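Local coordinates for amidase, hydantoinase/carbamoylase family (Paraburkholderia phymatum, PDB 6C0D), which probably hydrolyses N-carbamoyl-L-amino acids as a zinc-dependent, homodimeric amidase of the peptidase M20 family, at residues L63-R76 / E123-E135. Sequence-based numbering, arbitrary orientation. Where two conformers were deposited one is given.
Sequences LDAAIDGVGTVFGR and EFAVDVASWIDEE
Strand 73-76, the second arm of a beta hairpin with 64-67, pairs antiparallel with strand 125-130 through V73, F74 and G75, and so illustrates how a hairpin closes the margin of the sheet in the zinc-binding domain of an M20 hydrolase. On its other side 125-130 runs parallel to strand 83-88. Four backbone hydrogen bonds join the pair, V73 exchanging two with S130 and G75 two with V128; the bond from G75 N to V128 O is 2.8 Å long and almost straight at 178°. Just before strand 73-76, a side chain adds a bond to the ladder: T72 OG1 accepts from I132 N at 3.1 Å. T72 is itself positioned by the hairpin turn, because D68 OD1 takes V70 N in an Asx turn and T72 N from the opposite face of its carboxylate.

Side-chain packing differs on the two faces. On one, F74, with CG anti to its N (chi1 -161°), lays its ring along the neighbouring strand: CD1 meets A129 CB at 3.7 Å, CZ reaches D127 CB at 3.6 Å, and W131 CH2 arrives at the ring edge. The D127 carboxylate stands with its plane 69° from the ring, its OD2 in a salt bridge with R188 and its OD1 accepting from S77 N. On the other face the side chains of L63 and V128 cross at about a right angle, CD1 of L63 against CG2 of V128, while helix 102-117 packs against V128 and S130. S130 OG bonds to S90, beside the zinc ligand H89, and the same segment runs on to E135, a predicted second-zinc ligand. Near the turn, I132 CG2 touches V70 CG2 at 3.8 Å and helps bury V70 O, which has no polar partner in the model.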
loop_
_atom_site.group_PDB
_atom_site.type_symbol
_atom_site.label_atom_id
_atom_site.label_comp_id
_atom_site.label_asym_id
_atom_site.label_seq_id
_atom_site.Cartn_x
_atom_site.Cartn_y
_atom_site.Cartn_z
ATOM N N LEU A 63 16.407 48.531 12.542
ATOM C CA LEU A 63 15.252 48.030 13.274
ATOM C C LEU A 63 15.645 47.624 14.696
ATOM O O LEU A 63 16.809 47.348 14.991
ATOM C CB LEU A 63 14.642 46.834 12.545
ATOM C CG LEU A 63 14.313 47.073 11.063
ATOM C CD1 LEU A 63 13.935 45.757 10.372
ATOM C CD2 LEU A 63 13.167 48.071 10.953
ATOM N N ASP A 64 14.646 47.623 15.582
ATOM C CA ASP A 64 14.776 47.101 16.945
ATOM C C ASP A 64 14.522 45.600 16.865
ATOM O O ASP A 64 13.372 45.163 16.795
ATOM C CB ASP A 64 13.780 47.810 17.860
ATOM C CG ASP A 64 13.696 47.202 19.243
ATOM O OD1 ASP A 64 14.657 46.550 19.690
ATOM O OD2 ASP A 64 12.646 47.390 19.892
ATOM N N ALA A 65 15.590 44.805 16.872
ATOM C CA ALA A 65 15.500 43.400 16.486
ATOM C C ALA A 65 15.953 42.468 17.596
ATOM O O ALA A 65 16.922 42.754 18.302
ATOM C CB ALA A 65 16.353 43.136 15.240
ATOM N N ALA A 66 15.286 41.320 17.699
ATOM C CA ALA A 66 15.654 40.308 18.682
ATOM C C ALA A 66 15.019 38.974 18.307
ATOM O O ALA A 66 13.988 38.927 17.635
ATOM C CB ALA A 66 15.213 40.716 20.093
ATOM N N ILE A 67 15.647 37.892 18.756
ATOM C CA ILE A 67 15.013 36.576 18.767
ATOM C C ILE A 67 14.146 36.498 20.019
ATOM O O ILE A 67 14.644 36.696 21.134
ATOM C CB ILE A 67 16.069 35.458 18.759
ATOM C CG1 ILE A 67 17.065 35.659 17.614
ATOM C CG2 ILE A 67 15.401 34.088 18.683
ATOM C CD1 ILE A 67 18.281 34.739 17.674
ATOM N N ASP A 68 12.851 36.210 19.853
ATOM C CA ASP A 68 11.942 36.297 20.991
ATOM C C ASP A 68 11.862 34.953 21.724
ATOM O O ASP A 68 12.600 34.008 21.436
ATOM C CB ASP A 68 10.566 36.815 20.544
ATOM C CG ASP A 68 9.627 35.711 20.046
ATOM O OD1 ASP A 68 10.097 34.617 19.669
ATOM O OD2 ASP A 68 8.397 35.950 20.026
ATOM N N GLY A 69 10.933 34.863 22.676
ATOM C CA GLY A 69 10.790 33.724 23.563
ATOM C C GLY A 69 10.381 32.425 22.896
ATOM O O GLY A 69 10.503 31.375 23.530
ATOM N N VAL A 70 9.882 32.455 21.660
ATOM C CA VAL A 70 9.596 31.217 20.942
ATOM C C VAL A 70 10.543 30.992 19.778
ATOM O O VAL A 70 10.438 29.960 19.100
ATOM C CB VAL A 70 8.131 31.151 20.468
ATOM C CG1 VAL A 70 7.188 31.048 21.671
ATOM C CG2 VAL A 70 7.773 32.357 19.591
ATOM N N GLY A 71 11.487 31.898 19.545
ATOM C CA GLY A 71 12.420 31.756 18.448
ATOM C C GLY A 71 12.083 32.560 17.212
ATOM O O GLY A 71 12.795 32.446 16.206
ATOM N N THR A 72 11.021 33.362 17.244
ATOM C CA THR A 72 10.752 34.263 16.133
ATOM C C THR A 72 11.816 35.354 16.099
ATOM O O THR A 72 12.253 35.842 17.145
ATOM C CB THR A 72 9.353 34.868 16.281
ATOM O OG1 THR A 72 8.370 33.874 15.963
ATOM C CG2 THR A 72 9.160 36.104 15.385
ATOM N N VAL A 73 12.271 35.715 14.903
ATOM C CA VAL A 73 13.120 36.892 14.750
ATOM C C VAL A 73 12.204 38.024 14.333
ATOM O O VAL A 73 11.511 37.920 13.311
ATOM C CB VAL A 73 14.248 36.687 13.723
ATOM C CG1 VAL A 73 15.297 37.796 13.897
ATOM C CG2 VAL A 73 14.894 35.326 13.894
ATOM N N PHE A 74 12.177 39.094 15.124
ATOM C CA PHE A 74 11.304 40.219 14.831
ATOM C C PHE A 74 12.107 41.508 14.895
ATOM O O PHE A 74 12.743 41.798 15.915
ATOM C CB PHE A 74 10.115 40.273 15.799
ATOM C CG PHE A 74 8.976 41.113 15.284
ATOM C CD1 PHE A 74 8.024 40.565 14.433
ATOM C CD2 PHE A 74 8.887 42.463 15.611
ATOM C CE1 PHE A 74 6.983 41.348 13.930
ATOM C CE2 PHE A 74 7.843 43.253 15.110
ATOM C CZ PHE A 74 6.898 42.692 14.269
ATOM N N GLY A 75 12.074 42.270 13.807
ATOM C CA GLY A 75 12.708 43.567 13.744
ATOM C C GLY A 75 11.634 44.632 13.678
ATOM O O GLY A 75 10.956 44.778 12.652
ATOM N N ARG A 76 11.445 45.349 14.783
ATOM C CA ARG A 76 10.385 46.344 14.893
ATOM C C ARG A 76 10.925 47.697 14.446
ATOM O O ARG A 76 12.014 48.105 14.859
ATOM C CB ARG A 76 9.887 46.420 16.335
ATOM C CG ARG A 76 8.621 47.260 16.586
ATOM C CD ARG A 76 8.298 47.196 18.081
ATOM N NE ARG A 76 7.039 47.843 18.465
ATOM C CZ ARG A 76 6.949 49.099 18.899
ATOM N NH1 ARG A 76 8.041 49.854 18.966
ATOM N NH2 ARG A 76 5.772 49.605 19.267
ATOM N N GLU A 123 9.370 57.968 6.373
ATOM C CA GLU A 123 8.621 57.979 7.625
ATOM C C GLU A 123 7.883 56.673 7.904
ATOM O O GLU A 123 7.460 56.458 9.045
ATOM C CB GLU A 123 7.604 59.128 7.628
ATOM C CG GLU A 123 8.251 60.476 7.497
ATOM C CD GLU A 123 7.249 61.615 7.416
ATOM O OE1 GLU A 123 6.047 61.388 7.697
ATOM O OE2 GLU A 123 7.672 62.739 7.065
ATOM N N PHE A 124 7.707 55.802 6.908
ATOM C CA PHE A 124 6.760 54.701 7.058
ATOM C C PHE A 124 7.353 53.596 7.926
ATOM O O PHE A 124 8.428 53.071 7.617
ATOM C CB PHE A 124 6.398 54.107 5.698
ATOM C CG PHE A 124 5.782 55.079 4.715
ATOM C CD1 PHE A 124 5.332 56.333 5.100
ATOM C CD2 PHE A 124 5.655 54.699 3.377
ATOM C CE1 PHE A 124 4.766 57.198 4.158
ATOM C CE2 PHE A 124 5.091 55.552 2.440
ATOM C CZ PHE A 124 4.653 56.795 2.828
ATOM N N ALA A 125 6.631 53.199 8.980
ATOM C CA ALA A 125 7.083 52.092 9.814
ATOM C C ALA A 125 6.894 50.762 9.085
ATOM O O ALA A 125 5.782 50.423 8.664
ATOM C CB ALA A 125 6.335 52.088 11.151
ATOM N N VAL A 126 7.984 50.004 8.944
ATOM C CA VAL A 126 7.956 48.652 8.383
ATOM C C VAL A 126 8.633 47.721 9.385
ATOM O O VAL A 126 9.785 47.961 9.761
ATOM C CB VAL A 126 8.677 48.580 7.027
ATOM C CG1 VAL A 126 8.646 47.126 6.485
ATOM C CG2 VAL A 126 8.041 49.570 6.031
ATOM N N ASP A 127 7.911 46.688 9.840
ATOM C CA ASP A 127 8.445 45.636 10.705
ATOM C C ASP A 127 8.785 44.421 9.842
ATOM O O ASP A 127 8.165 44.202 8.799
ATOM C CB ASP A 127 7.440 45.188 11.785
ATOM C CG ASP A 127 7.010 46.300 12.749
ATOM O OD1 ASP A 127 7.685 47.351 12.882
ATOM O OD2 ASP A 127 5.982 46.084 13.439
ATOM N N VAL A 128 9.769 43.623 10.276
ATOM C CA VAL A 128 10.185 42.439 9.524
ATOM C C VAL A 128 10.158 41.220 10.434
ATOM O O VAL A 128 10.666 41.275 11.557
ATOM C CB VAL A 128 11.599 42.635 8.923
ATOM C CG1 VAL A 128 12.013 41.425 8.105
ATOM C CG2 VAL A 128 11.636 43.904 8.074
ATOM N N ALA A 129 9.639 40.091 9.933
ATOM C CA ALA A 129 9.483 38.915 10.788
ATOM C C ALA A 129 9.945 37.626 10.122
ATOM O O ALA A 129 9.721 37.415 8.924
ATOM C CB ALA A 129 8.022 38.725 11.211
ATOM N N SER A 130 10.560 36.750 10.925
ATOM C CA SER A 130 10.698 35.327 10.604
ATOM C C SER A 130 9.974 34.548 11.698
ATOM O O SER A 130 10.512 34.377 12.800
ATOM C CB SER A 130 12.163 34.899 10.503
ATOM O OG SER A 130 12.251 33.485 10.345
ATOM N N TRP A 131 8.757 34.088 11.404
ATOM C CA TRP A 131 7.974 33.354 12.396
ATOM C C TRP A 131 8.565 31.970 12.613
ATOM O O TRP A 131 8.808 31.240 11.649
ATOM C CB TRP A 131 6.524 33.211 11.939
ATOM C CG TRP A 131 5.918 34.463 11.397
ATOM C CD1 TRP A 131 5.519 34.696 10.105
ATOM C CD2 TRP A 131 5.648 35.668 12.124
ATOM N NE1 TRP A 131 4.999 35.968 9.994
ATOM C CE2 TRP A 131 5.075 36.588 11.214
ATOM C CE3 TRP A 131 5.825 36.056 13.463
ATOM C CZ2 TRP A 131 4.677 37.867 11.596
ATOM C CZ3 TRP A 131 5.445 37.337 13.840
ATOM C CH2 TRP A 131 4.875 38.226 12.911
ATOM N N ILE A 132 8.759 31.584 13.879
ATOM C CA ILE A 132 9.368 30.287 14.177
ATOM C C ILE A 132 8.435 29.152 13.759
ATOM O O ILE A 132 7.207 29.246 13.887
ATOM C CB ILE A 132 9.727 30.190 15.679
ATOM C CG1 ILE A 132 10.520 28.911 15.992
ATOM C CG2 ILE A 132 8.463 30.218 16.551
ATOM C CD1 ILE A 132 11.897 28.866 15.344
ATOM N N ASP A 133 9.027 28.077 13.227
ATOM C CA ASP A 133 8.389 26.762 13.068
ATOM C C ASP A 133 7.092 26.798 12.259
ATOM O O ASP A 133 6.106 26.135 12.595
ATOM C CB ASP A 133 8.149 26.082 14.422
ATOM C CG ASP A 133 8.255 24.564 14.323
ATOM O OD1 ASP A 133 8.920 24.099 13.368
ATOM O OD2 ASP A 133 7.683 23.833 15.171
ATOM N N GLU A 134 7.118 27.510 11.137
ATOM C CA GLU A 134 6.021 27.367 10.188
ATOM C C GLU A 134 5.894 25.919 9.722
ATOM O O GLU A 134 4.784 25.429 9.499
ATOM C CB GLU A 134 6.231 28.302 8.997
ATOM C CG GLU A 134 5.081 28.357 8.008
ATOM C CD GLU A 134 5.128 27.235 6.983
ATOM O OE1 GLU A 134 6.198 26.600 6.819
ATOM O OE2 GLU A 134 4.079 26.972 6.359
ATOM N N GLU A 135 7.022 25.217 9.579
ATOM C CA GLU A 135 7.025 23.859 9.045
ATOM C C GLU A 135 6.657 22.808 10.082
ATOM O O GLU A 135 6.472 21.642 9.716
ATOM C CB GLU A 135 8.399 23.534 8.442
ATOM C CG GLU A 135 8.846 24.530 7.358
ATOM C CD GLU A 135 8.202 24.261 6.003
ATOM O OE1 GLU A 135 7.276 23.421 5.932
ATOM O OE2 GLU A 135 8.638 24.886 5.005
#